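Local coordinates for putative epoxide hydrolase protein (Klebsiella pneumoniae subsp. pneumoniae, PDB 5BOV) that is a putative epoxide hydrolase of the alpha/beta hydrolase superfamily, whose natural substrate is not established and for which lipase-like ester hydrolysis is also suggested, at residues A7-I11 / I44-A48; P41-Q45 / K199-L204; W157-F162 / F178-I182; Y171-T175 / H209-T213. All coordinates share one frame; numbering follows the deposited sequence.

Contact 1: residues A7-I11 / I44-A48; sequences AFDKI and IQSYA
F8 lays one face of its ring against the backbone of A48: the CA of A48 stands 3.7 Å from the ring centroid, 10° off the normal, a CH-pi contact. At the rim, CZ of F8 comes within 3.3 Å of the carbonyl O of I44, which lies near the ring plane, while CE1 of F8 approaches the O of Y47. The amide of Q45 reaches CE2 of F8 with NE2 at 3.7 Å, its plane nearly perpendicular to the ring. Beside this aromatic contact, I11 and I44 meet tip to tip through their CD1 atoms, 3.8 Å apart. With CG anti to the backbone N (chi1 -166°), F8 points toward residues 44-48. A single water joins the polar ends, donating to OD1 of D9 at 2.6 Å and accepting from NE2 of Q45 at 2.9 Å. Further out, V24 of strand 19-26 lies against F8, I11 and I44, and the hydroxyl of Y47 bonds to the O of L37. The contact thus packs the N-terminal 3-10 turn, just before the edge strand 12-16, onto the loop that joins strand 32-37 to helix 50-56 in the alpha/beta hydrolase core.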
loop_
_atom_site.group_PDB
_atom_site.type_symbol
_atom_site.label_atom_id
_atom_site.label_comp_id
_atom_site.label_asym_id
_atom_site.label_seq_id
_atom_site.Cartn_x
_atom_site.Cartn_y
_atom_site.Cartn_z
ATOM N N ALA A 7 14.229 -3.924 17.182
ATOM C CA ALA A 7 14.202 -4.898 16.057
ATOM C C ALA A 7 13.654 -4.327 14.774
ATOM O O ALA A 7 14.030 -4.754 13.667
ATOM C CB ALA A 7 13.341 -6.139 16.412
ATOM N N PHE A 8 12.679 -3.442 14.955
ATOM C CA PHE A 8 12.004 -2.878 13.761
ATOM C C PHE A 8 12.923 -1.910 13.060
ATOM O O PHE A 8 12.672 -1.610 11.889
ATOM C CB PHE A 8 10.728 -2.140 14.180
ATOM C CG PHE A 8 9.827 -1.834 13.024
ATOM C CD1 PHE A 8 8.964 -2.807 12.505
ATOM C CD2 PHE A 8 9.876 -0.588 12.423
ATOM C CE1 PHE A 8 8.171 -2.550 11.412
ATOM C CE2 PHE A 8 9.081 -0.359 11.340
ATOM C CZ PHE A 8 8.258 -1.336 10.835
ATOM N N ASP A 9 14.013 -1.467 13.682
ATOM C CA ASP A 9 14.983 -0.654 13.013
ATOM C C ASP A 9 16.139 -1.402 12.298
ATOM O O ASP A 9 17.016 -0.734 11.746
ATOM C CB ASP A 9 15.513 0.410 13.946
ATOM C CG ASP A 9 14.458 1.460 14.299
ATOM O OD1 ASP A 9 13.501 1.673 13.505
ATOM O OD2 ASP A 9 14.603 2.012 15.429
ATOM N N LYS A 10 16.102 -2.736 12.245
ATOM C CA LYS A 10 17.093 -3.493 11.513
ATOM C C LYS A 10 16.492 -3.748 10.142
ATOM O O LYS A 10 15.579 -4.503 10.017
ATOM C CB LYS A 10 17.445 -4.779 12.262
ATOM C CG LYS A 10 18.206 -4.464 13.532
ATOM C CD LYS A 10 18.425 -5.729 14.369
ATOM C CE LYS A 10 19.421 -5.435 15.476
ATOM N NZ LYS A 10 18.702 -4.807 16.619
ATOM N N ILE A 11 16.974 -3.011 9.158
ATOM C CA ILE A 11 16.490 -3.098 7.796
ATOM C C ILE A 11 17.315 -4.084 7.008
ATOM O O ILE A 11 18.526 -4.000 6.971
ATOM C CB ILE A 11 16.542 -1.756 7.085
ATOM C CG1 ILE A 11 15.806 -0.706 7.946
ATOM C CG2 ILE A 11 15.896 -1.860 5.737
ATOM C CD1 ILE A 11 14.389 -1.074 8.321
ATOM N N ILE A 44 7.177 2.173 5.932
ATOM C CA ILE A 44 7.134 1.042 6.843
ATOM C C ILE A 44 6.783 1.430 8.292
ATOM O O ILE A 44 6.325 0.615 9.097
ATOM C CB ILE A 44 8.446 0.225 6.829
ATOM C CG1 ILE A 44 9.631 1.036 7.320
ATOM C CG2 ILE A 44 8.659 -0.332 5.407
ATOM C CD1 ILE A 44 10.854 0.214 7.548
ATOM N N GLN A 45 7.038 2.703 8.686
ATOM C CA GLN A 45 6.704 3.104 10.036
ATOM C C GLN A 45 5.224 3.010 10.353
ATOM O O GLN A 45 4.806 3.007 11.521
ATOM C CB GLN A 45 7.223 4.520 10.355
ATOM C CG GLN A 45 8.725 4.712 10.189
ATOM C CD GLN A 45 9.604 3.653 10.870
ATOM O OE1 GLN A 45 10.650 3.249 10.259
ATOM N NE2 GLN A 45 9.292 3.268 12.012
ATOM N N SER A 46 4.389 2.921 9.318
ATOM C CA SER A 46 2.976 2.680 9.496
ATOM C C SER A 46 2.722 1.359 10.303
ATOM O O SER A 46 1.686 1.270 10.964
ATOM C CB SER A 46 2.299 2.502 8.140
ATOM O OG SER A 46 2.344 3.683 7.354
ATOM N N TYR A 47 3.712 0.459 10.290
ATOM C CA TYR A 47 3.625 -0.815 10.957
ATOM C C TYR A 47 4.632 -0.975 12.054
ATOM O O TYR A 47 4.777 -2.075 12.571
ATOM C CB TYR A 47 3.768 -1.915 9.914
ATOM C CG TYR A 47 2.712 -1.825 8.815
ATOM C CD1 TYR A 47 1.387 -2.158 9.084
ATOM C CD2 TYR A 47 3.034 -1.381 7.535
ATOM C CE1 TYR A 47 0.421 -2.140 8.112
ATOM C CE2 TYR A 47 2.061 -1.305 6.531
ATOM C CZ TYR A 47 0.759 -1.665 6.812
ATOM O OH TYR A 47 -0.209 -1.658 5.846
ATOM N N ALA A 48 5.164 0.131 12.588
ATOM C CA ALA A 48 6.175 0.009 13.644
ATOM C C ALA A 48 5.601 -0.523 14.917
ATOM O O ALA A 48 6.374 -1.026 15.773
ATOM C CB ALA A 48 6.869 1.336 13.880
HETATM O O HOH W 1 11.137 2.662 14.104
#

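Contact 2: residues P41-Q45 / K199-L204; sequences PYDIQ and KTARAL
The loop following strand 32-37 carries the HGxP motif of epoxide-hydrolase-like alpha/beta hydrolases, with P41 as its cis proline, and here it meets the end of helix 194-201 in the region inserted between strands 127-133 and 247-252. The carboxylate of D43 is the main polar tie. Its OD1 accepts from OG1 of T200 at 2.6 Å and from the backbone N of Q45 at 2.9 Å, the latter closing an Asx turn. The two donors come from opposite faces of the carboxylate plane, both well out of it, which should restrict rotation of the carboxylate. OD2 of D43 lies beside the methyl CB of A203, 3.2 Å away. A water adds a second link, donating to OG1 of T200 and accepting from N of D43 at 3.1 Å. CD1 of L204 packs on CB of P41 at 4.1 Å and lies beside the O of P41, which accepts a hydrogen bond from NE1 of W183. At the other end the extended K199 chain crosses Q45 at about a right angle, and two waters link their polar ends, accepting from NZ of K199 at 2.9 and 3.0 Å and from NE2 of Q45, one of these amide bonds being weak.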
loop_
_atom_site.group_PDB
_atom_site.type_symbol
_atom_site.label_atom_id
_atom_site.label_comp_id
_atom_site.label_asym_id
_atom_site.label_seq_id
_atom_site.Cartn_x
_atom_site.Cartn_y
_atom_site.Cartn_z
ATOM N N PRO A 41 1.578 9.082 0.994
ATOM C CA PRO A 41 3.031 9.096 1.052
ATOM C C PRO A 41 3.527 8.704 2.439
ATOM O O PRO A 41 3.819 9.534 3.303
ATOM C CB PRO A 41 3.330 10.582 0.743
ATOM C CG PRO A 41 2.108 11.328 1.262
ATOM C CD PRO A 41 0.993 10.341 1.473
ATOM N N TYR A 42 3.423 7.403 2.699
ATOM C CA TYR A 42 3.742 6.822 4.013
ATOM C C TYR A 42 4.879 5.859 3.854
ATOM O O TYR A 42 5.464 5.736 2.743
ATOM C CB TYR A 42 2.521 6.170 4.624
ATOM C CG TYR A 42 1.318 7.115 4.675
ATOM C CD1 TYR A 42 1.104 7.872 5.789
ATOM C CD2 TYR A 42 0.372 7.161 3.676
ATOM C CE1 TYR A 42 -0.003 8.735 5.888
ATOM C CE2 TYR A 42 -0.719 7.965 3.751
ATOM C CZ TYR A 42 -0.915 8.751 4.851
ATOM O OH TYR A 42 -2.024 9.552 4.895
ATOM N N ASP A 43 5.246 5.133 4.904
ATOM C CA ASP A 43 6.289 4.118 4.735
ATOM C C ASP A 43 6.140 2.988 5.761
ATOM O O ASP A 43 5.079 2.878 6.374
ATOM C CB ASP A 43 7.710 4.714 4.750
ATOM C CG ASP A 43 8.207 5.037 6.129
ATOM O OD1 ASP A 43 7.414 5.080 7.083
ATOM O OD2 ASP A 43 9.416 5.385 6.182
ATOM N N ILE A 44 7.177 2.173 5.932
ATOM C CA ILE A 44 7.134 1.042 6.843
ATOM C C ILE A 44 6.783 1.430 8.292
ATOM O O ILE A 44 6.325 0.615 9.097
ATOM C CB ILE A 44 8.446 0.225 6.829
ATOM C CG1 ILE A 44 9.631 1.036 7.320
ATOM C CG2 ILE A 44 8.659 -0.332 5.407
ATOM C CD1 ILE A 44 10.854 0.214 7.548
ATOM N N GLN A 45 7.038 2.703 8.686
ATOM C CA GLN A 45 6.704 3.104 10.036
ATOM C C GLN A 45 5.224 3.010 10.353
ATOM O O GLN A 45 4.806 3.007 11.521
ATOM C CB GLN A 45 7.223 4.520 10.355
ATOM C CG GLN A 45 8.725 4.712 10.189
ATOM C CD GLN A 45 9.604 3.653 10.870
ATOM O OE1 GLN A 45 10.650 3.249 10.259
ATOM N NE2 GLN A 45 9.292 3.268 12.012
ATOM N N LYS A 199 10.163 11.118 10.496
ATOM C CA LYS A 199 10.739 9.784 10.392
ATOM C C LYS A 199 10.368 9.090 9.086
ATOM O O LYS A 199 11.217 8.490 8.403
ATOM C CB LYS A 199 10.340 8.947 11.573
ATOM C CG LYS A 199 11.171 7.676 11.717
ATOM C CD LYS A 199 10.730 6.999 13.020
ATOM C CE LYS A 199 11.664 5.920 13.530
ATOM N NZ LYS A 199 11.126 5.433 14.894
ATOM N N THR A 200 9.109 9.229 8.656
ATOM C CA THR A 200 8.714 8.704 7.351
ATOM C C THR A 200 9.195 9.614 6.217
ATOM O O THR A 200 9.588 9.136 5.169
ATOM C CB THR A 200 7.160 8.535 7.298
ATOM O OG1 THR A 200 6.825 7.428 8.160
ATOM C CG2 THR A 200 6.674 8.296 5.906
ATOM N N ALA A 201 9.250 10.922 6.406
ATOM C CA ALA A 201 9.712 11.819 5.348
ATOM C C ALA A 201 11.091 11.462 4.850
ATOM O O ALA A 201 11.412 11.633 3.673
ATOM C CB ALA A 201 9.680 13.254 5.810
ATOM N N ARG A 202 11.925 10.962 5.749
ATOM C CA ARG A 202 13.240 10.540 5.362
ATOM C C ARG A 202 13.187 9.523 4.203
ATOM O O ARG A 202 14.013 9.542 3.251
ATOM C CB ARG A 202 14.022 10.047 6.686
ATOM C CG ARG A 202 15.396 9.483 6.433
ATOM C CD ARG A 202 16.099 8.786 7.652
ATOM N NE ARG A 202 17.218 8.071 7.004
ATOM C CZ ARG A 202 18.372 8.643 6.569
ATOM N NH1 ARG A 202 18.674 9.962 6.776
ATOM N NH2 ARG A 202 19.281 7.868 5.939
ATOM N N ALA A 203 12.243 8.588 4.268
ATOM C CA ALA A 203 12.082 7.593 3.249
ATOM C C ALA A 203 11.523 8.135 1.952
ATOM O O ALA A 203 11.794 7.580 0.889
ATOM C CB ALA A 203 11.170 6.462 3.755
ATOM N N LEU A 204 10.817 9.284 2.001
ATOM C CA LEU A 204 10.374 9.957 0.799
ATOM C C LEU A 204 11.441 10.650 0.034
ATOM O O LEU A 204 11.182 11.151 -1.059
ATOM C CB LEU A 204 9.229 10.935 1.122
ATOM C CG LEU A 204 8.092 10.369 2.019
ATOM C CD1 LEU A 204 7.013 11.425 2.291
ATOM C CD2 LEU A 204 7.438 9.115 1.438
HETATM O O HOH W 2 4.247 6.104 7.647
HETATM O O HOH W 3 8.348 4.638 14.111
HETATM O O HOH W 1 11.137 2.662 14.104
#

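Contact 3: residues W157-F162 / F178-I182; sequences WYQFYF and FAKFI
F178 completes an aromatic cluster with W157, Y161 and F162. From CB, a trans first torsion (chi1 -166°) swings the ring out from helix 175-186 toward helix 157-162, and its far end makes the contacts. On one side CE1 of F178 meets CZ of F162 at 3.6 Å; on the other, CE2 of F178 lies 3.5 Å from CE2 of Y161. The Y161 and F178 rings are nearly parallel (3°) but stepped, and meet rim to rim with neither over the face of the other. At the tip, CZ of F178 touches CH2 of W157 at 3.5 Å, the two rings inclined obliquely, and CB of Y158 closes in near the plane of F178. One turn on, CZ2 of W157 faces the edge of F181, and CD1 of I182 rests 3.7 Å from CD1 of Y158. NE1 of W157 is hydrogen-bonded to OE1 of Q185. The segment axes run roughly antiparallel (156°) and stay 12.9 Å apart, a gap bridged by these large side chains. Y171 from the intervening helix 165-173 meets both F162 and F178, and W40 of the core packs against Y158 and F162.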
loop_
_atom_site.group_PDB
_atom_site.type_symbol
_atom_site.label_atom_id
_atom_site.label_comp_id
_atom_site.label_asym_id
_atom_site.label_seq_id
_atom_site.Cartn_x
_atom_site.Cartn_y
_atom_site.Cartn_z
ATOM N N TRP A 157 -7.344 16.075 -5.611
ATOM C CA TRP A 157 -6.708 17.241 -6.302
ATOM C C TRP A 157 -5.261 16.943 -6.750
ATOM O O TRP A 157 -4.842 17.326 -7.823
ATOM C CB TRP A 157 -6.756 18.497 -5.466
ATOM C CG TRP A 157 -5.896 18.526 -4.300
ATOM C CD1 TRP A 157 -6.124 17.913 -3.112
ATOM C CD2 TRP A 157 -4.609 19.167 -4.204
ATOM N NE1 TRP A 157 -5.057 18.143 -2.283
ATOM C CE2 TRP A 157 -4.098 18.868 -2.939
ATOM C CE3 TRP A 157 -3.828 19.927 -5.093
ATOM C CZ2 TRP A 157 -2.868 19.380 -2.486
ATOM C CZ3 TRP A 157 -2.597 20.404 -4.657
ATOM C CH2 TRP A 157 -2.136 20.110 -3.360
ATOM N N TYR A 158 -4.527 16.283 -5.852
ATOM C CA TYR A 158 -3.130 16.068 -6.058
ATOM C C TYR A 158 -2.824 15.203 -7.267
ATOM O O TYR A 158 -1.796 15.374 -7.878
ATOM C CB TYR A 158 -2.455 15.477 -4.787
ATOM C CG TYR A 158 -3.164 14.244 -4.266
ATOM C CD1 TYR A 158 -4.226 14.369 -3.331
ATOM C CD2 TYR A 158 -2.814 12.996 -4.720
ATOM C CE1 TYR A 158 -4.909 13.235 -2.882
ATOM C CE2 TYR A 158 -3.482 11.891 -4.297
ATOM C CZ TYR A 158 -4.539 12.034 -3.378
ATOM O OH TYR A 158 -5.158 10.880 -2.946
ATOM N N GLN A 159 -3.716 14.293 -7.653
ATOM C CA GLN A 159 -3.403 13.440 -8.763
ATOM C C GLN A 159 -3.397 14.266 -10.030
ATOM O O GLN A 159 -2.608 14.044 -10.950
ATOM C CB GLN A 159 -4.358 12.249 -8.868
ATOM C CG GLN A 159 -5.736 12.457 -9.444
ATOM C CD GLN A 159 -6.541 11.134 -9.506
ATOM O OE1 GLN A 159 -5.983 10.032 -9.353
ATOM N NE2 GLN A 159 -7.799 11.244 -9.676
ATOM N N PHE A 160 -4.284 15.232 -10.083
ATOM C CA PHE A 160 -4.325 16.186 -11.246
ATOM C C PHE A 160 -3.149 17.159 -11.230
ATOM O O PHE A 160 -2.527 17.393 -12.315
ATOM C CB PHE A 160 -5.625 16.938 -11.354
ATOM C CG PHE A 160 -6.827 16.035 -11.229
ATOM C CD1 PHE A 160 -7.159 15.169 -12.259
ATOM C CD2 PHE A 160 -7.619 16.085 -10.103
ATOM C CE1 PHE A 160 -8.222 14.284 -12.135
ATOM C CE2 PHE A 160 -8.669 15.193 -9.965
ATOM C CZ PHE A 160 -8.980 14.313 -10.986
ATOM N N TYR A 161 -2.759 17.631 -10.047
ATOM C CA TYR A 161 -1.504 18.372 -9.935
ATOM C C TYR A 161 -0.314 17.595 -10.531
ATOM O O TYR A 161 0.466 18.069 -11.360
ATOM C CB TYR A 161 -1.248 18.659 -8.474
ATOM C CG TYR A 161 -0.073 19.566 -8.166
ATOM C CD1 TYR A 161 0.008 20.869 -8.705
ATOM C CD2 TYR A 161 0.904 19.216 -7.295
ATOM C CE1 TYR A 161 1.050 21.731 -8.377
ATOM C CE2 TYR A 161 1.943 20.067 -6.950
ATOM C CZ TYR A 161 2.023 21.347 -7.463
ATOM O OH TYR A 161 3.074 22.179 -7.121
ATOM N N PHE A 162 -0.202 16.316 -10.112
ATOM C CA PHE A 162 0.902 15.433 -10.532
ATOM C C PHE A 162 0.895 15.117 -12.058
ATOM O O PHE A 162 1.881 14.693 -12.616
ATOM C CB PHE A 162 0.943 14.119 -9.729
ATOM C CG PHE A 162 1.211 14.288 -8.237
ATOM C CD1 PHE A 162 1.919 15.368 -7.735
ATOM C CD2 PHE A 162 0.778 13.292 -7.366
ATOM C CE1 PHE A 162 2.085 15.498 -6.374
ATOM C CE2 PHE A 162 0.971 13.405 -6.004
ATOM C CZ PHE A 162 1.656 14.517 -5.522
ATOM N N PHE A 178 4.763 18.917 1.155
ATOM C CA PHE A 178 3.632 18.457 0.354
ATOM C C PHE A 178 3.063 17.168 0.976
ATOM O O PHE A 178 1.856 17.112 1.259
ATOM C CB PHE A 178 4.033 18.228 -1.106
ATOM C CG PHE A 178 2.842 18.078 -2.018
ATOM C CD1 PHE A 178 2.064 16.948 -2.031
ATOM C CD2 PHE A 178 2.487 19.108 -2.878
ATOM C CE1 PHE A 178 0.938 16.838 -2.841
ATOM C CE2 PHE A 178 1.368 18.980 -3.700
ATOM C CZ PHE A 178 0.561 17.882 -3.664
ATOM N N ALA A 179 3.945 16.243 1.325
ATOM C CA ALA A 179 3.462 15.000 1.930
ATOM C C ALA A 179 2.836 15.304 3.281
ATOM O O ALA A 179 1.829 14.678 3.651
ATOM C CB ALA A 179 4.594 13.980 2.069
ATOM N N LYS A 180 3.412 16.212 4.058
ATOM C CA LYS A 180 2.833 16.483 5.364
ATOM C C LYS A 180 1.420 17.090 5.244
ATOM O O LYS A 180 0.535 16.767 5.992
ATOM C CB LYS A 180 3.740 17.438 6.201
ATOM C CG LYS A 180 3.350 17.509 7.676
ATOM C CD LYS A 180 4.391 18.396 8.398
ATOM C CE LYS A 180 4.286 18.239 9.901
ATOM N NZ LYS A 180 5.331 19.014 10.624
ATOM N N PHE A 181 1.245 18.002 4.267
ATOM C CA PHE A 181 -0.056 18.541 4.002
ATOM C C PHE A 181 -1.074 17.447 3.620
ATOM O O PHE A 181 -2.195 17.420 4.132
ATOM C CB PHE A 181 0.115 19.602 2.898
ATOM C CG PHE A 181 -1.128 20.371 2.575
ATOM C CD1 PHE A 181 -1.525 21.439 3.346
ATOM C CD2 PHE A 181 -1.876 20.031 1.513
ATOM C CE1 PHE A 181 -2.676 22.181 3.035
ATOM C CE2 PHE A 181 -2.998 20.720 1.189
ATOM C CZ PHE A 181 -3.439 21.761 1.970
ATOM N N ILE A 182 -0.619 16.515 2.784
ATOM C CA ILE A 182 -1.442 15.416 2.432
ATOM C C ILE A 182 -1.823 14.574 3.698
ATOM O O ILE A 182 -2.950 14.103 3.828
ATOM C CB ILE A 182 -0.782 14.542 1.367
ATOM C CG1 ILE A 182 -0.702 15.306 0.005
ATOM C CG2 ILE A 182 -1.508 13.225 1.207
ATOM C CD1 ILE A 182 -2.051 15.656 -0.625
#

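Contact 4: residues Y171-T175 / H209-T213; sequences YRQNT and HVAIT
Two helices meet near their ends here: helix 165-173 finishes at Q173, N174 breaks the helical path and T175 starts the next helix, while 209-213 forms the first turn of helix 209-220. The CA atoms of R172 and V210 come to 6.0 Å. In each segment a threonine bonds back four residues: T213 inside its helix, T175 across the break at N174. OG1 of T175 donates to the O of Y171 at 2.6 Å, in the carbonyl plane. OG1 of T213 donates to the O of H209 at 2.8 Å, on the opposite face of that carbonyl from the backbone N of T213, so the oxygen is gripped twice. Between the helices, the hydroxyl of Y171 and NE2 of H209 share a hydrogen bond of 2.7 Å, each atom lying in the plane of the other's ring, although the rings are turned 48° to one another. The far nitrogen of the imidazole, ND1, bonds to the O of G68, so H209 is fixed at both ends. V210 wedges between two side chains: its CG2 lies 3.9 Å from CD2 of Y171, and its CG1 sits over one face of the R172 guanidinium, 3.5 Å from NH2. That guanidinium is also salt-bridged to E168, and a water accepts from NH2 of R172 and, at 2.9 Å, from N of A211. H209 in turn packs nearly parallel to W40 of the core. The contact joins helices of the insertion between strands 127-133 and 247-252, consistent with the cap that roofs the active-site end in epoxide-hydrolase-like alpha/beta hydrolases.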
loop_
_atom_site.group_PDB
_atom_site.type_symbol
_atom_site.label_atom_id
_atom_site.label_comp_id
_atom_site.label_asym_id
_atom_site.label_seq_id
_atom_site.Cartn_x
_atom_site.Cartn_y
_atom_site.Cartn_z
ATOM N N TYR A 171 6.324 18.748 -6.396
ATOM C CA TYR A 171 6.486 17.591 -5.500
ATOM C C TYR A 171 7.940 17.360 -5.222
ATOM O O TYR A 171 8.327 16.975 -4.123
ATOM C CB TYR A 171 5.743 16.344 -6.013
ATOM C CG TYR A 171 5.606 15.259 -4.938
ATOM C CD1 TYR A 171 4.946 15.548 -3.734
ATOM C CD2 TYR A 171 6.144 14.007 -5.118
ATOM C CE1 TYR A 171 4.889 14.581 -2.732
ATOM C CE2 TYR A 171 6.096 13.026 -4.124
ATOM C CZ TYR A 171 5.447 13.311 -2.956
ATOM O OH TYR A 171 5.375 12.393 -1.916
ATOM N N ARG A 172 8.754 17.557 -6.244
ATOM C CA ARG A 172 10.219 17.396 -6.091
ATOM C C ARG A 172 10.815 18.481 -5.219
ATOM O O ARG A 172 11.656 18.203 -4.356
ATOM C CB ARG A 172 10.918 17.368 -7.426
ATOM C CG ARG A 172 12.440 17.216 -7.322
ATOM C CD ARG A 172 13.052 16.877 -8.647
ATOM N NE ARG A 172 12.854 15.471 -8.951
ATOM C CZ ARG A 172 12.178 14.979 -9.979
ATOM N NH1 ARG A 172 11.577 15.754 -10.877
ATOM N NH2 ARG A 172 12.122 13.652 -10.104
ATOM N N GLN A 173 10.445 19.726 -5.442
ATOM C CA GLN A 173 11.014 20.810 -4.635
ATOM C C GLN A 173 10.530 20.829 -3.166
ATOM O O GLN A 173 11.242 21.324 -2.284
ATOM C CB GLN A 173 10.651 22.145 -5.239
ATOM C CG GLN A 173 11.373 22.385 -6.538
ATOM C CD GLN A 173 10.914 23.700 -7.185
ATOM O OE1 GLN A 173 10.452 24.649 -6.500
ATOM N NE2 GLN A 173 10.980 23.738 -8.502
ATOM N N ASN A 174 9.289 20.393 -2.952
ATOM C CA ASN A 174 8.553 20.581 -1.712
ATOM C C ASN A 174 8.062 19.190 -1.167
ATOM O O ASN A 174 7.017 19.206 -0.536
ATOM C CB ASN A 174 7.266 21.469 -1.922
ATOM C CG ASN A 174 7.591 22.843 -2.506
ATOM O OD1 ASN A 174 8.610 23.433 -2.135
ATOM N ND2 ASN A 174 6.726 23.368 -3.408
ATOM N N THR A 175 8.859 18.139 -1.302
ATOM C CA THR A 175 8.363 16.783 -0.998
ATOM C C THR A 175 7.877 16.718 0.445
ATOM O O THR A 175 6.759 16.247 0.751
ATOM C CB THR A 175 9.371 15.703 -1.236
ATOM O OG1 THR A 175 10.048 15.940 -2.452
ATOM C CG2 THR A 175 8.744 14.393 -1.179
ATOM N N HIS A 209 11.498 8.487 -5.517
ATOM C CA HIS A 209 10.183 8.672 -4.961
ATOM C C HIS A 209 9.275 9.566 -5.832
ATOM O O HIS A 209 8.106 9.273 -6.029
ATOM C CB HIS A 209 10.279 9.280 -3.557
ATOM C CG HIS A 209 8.919 9.486 -2.943
ATOM N ND1 HIS A 209 8.113 8.431 -2.606
ATOM C CD2 HIS A 209 8.200 10.606 -2.760
ATOM C CE1 HIS A 209 6.950 8.903 -2.197
ATOM N NE2 HIS A 209 6.991 10.226 -2.302
ATOM N N VAL A 210 9.838 10.656 -6.307
ATOM C CA VAL A 210 9.033 11.566 -7.134
ATOM C C VAL A 210 8.617 10.861 -8.370
ATOM O O VAL A 210 7.418 10.946 -8.760
ATOM C CB VAL A 210 9.776 12.888 -7.423
ATOM C CG1 VAL A 210 9.047 13.739 -8.459
ATOM C CG2 VAL A 210 9.939 13.663 -6.129
ATOM N N ALA A 211 9.588 10.226 -9.063
ATOM C CA ALA A 211 9.279 9.613 -10.327
ATOM C C ALA A 211 8.168 8.568 -10.149
ATOM O O ALA A 211 7.244 8.469 -10.965
ATOM C CB ALA A 211 10.505 8.989 -10.951
ATOM N N ILE A 212 8.259 7.753 -9.092
ATOM C CA ILE A 212 7.264 6.690 -8.847
ATOM C C ILE A 212 5.907 7.310 -8.540
ATOM O O ILE A 212 4.853 6.811 -9.030
ATOM C CB ILE A 212 7.713 5.735 -7.726
ATOM C CG1 ILE A 212 8.953 4.971 -8.163
ATOM C CG2 ILE A 212 6.601 4.756 -7.342
ATOM C CD1 ILE A 212 8.791 4.080 -9.367
ATOM N N THR A 213 5.890 8.361 -7.720
ATOM C CA THR A 213 4.659 9.025 -7.375
ATOM C C THR A 213 3.973 9.558 -8.649
ATOM O O THR A 213 2.759 9.331 -8.887
ATOM C CB THR A 213 4.920 10.174 -6.431
ATOM O OG1 THR A 213 5.424 9.657 -5.188
ATOM C CG2 THR A 213 3.647 10.977 -6.107
HETATM O O HOH W 4 12.388 10.773 -8.707
#

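Overall arrangement
The contacts run from the N-terminal turn, through the loop after strand 32-37, into the helices of the probable cap. Contacts 1 and 2 share I44, Q45 and one water, with centres 10 Å apart, so that loop is held by the N-terminal turn and by the probable cap. Contact 2 touches contact 3 where CD1 of L204 lies 3.5 Å from CB of A179, and contact 4 through P41 and L204. Contacts 3 and 4, also 10 Å apart, form one continuous core, CD1 of F178 lying 3.6 Å from CD1 of Y171. Contacts 1 and 3 stand about 25 Å apart between centres. Y47 touches, and Y42 and Y158 approach, the presumed nucleophile elbow around D110.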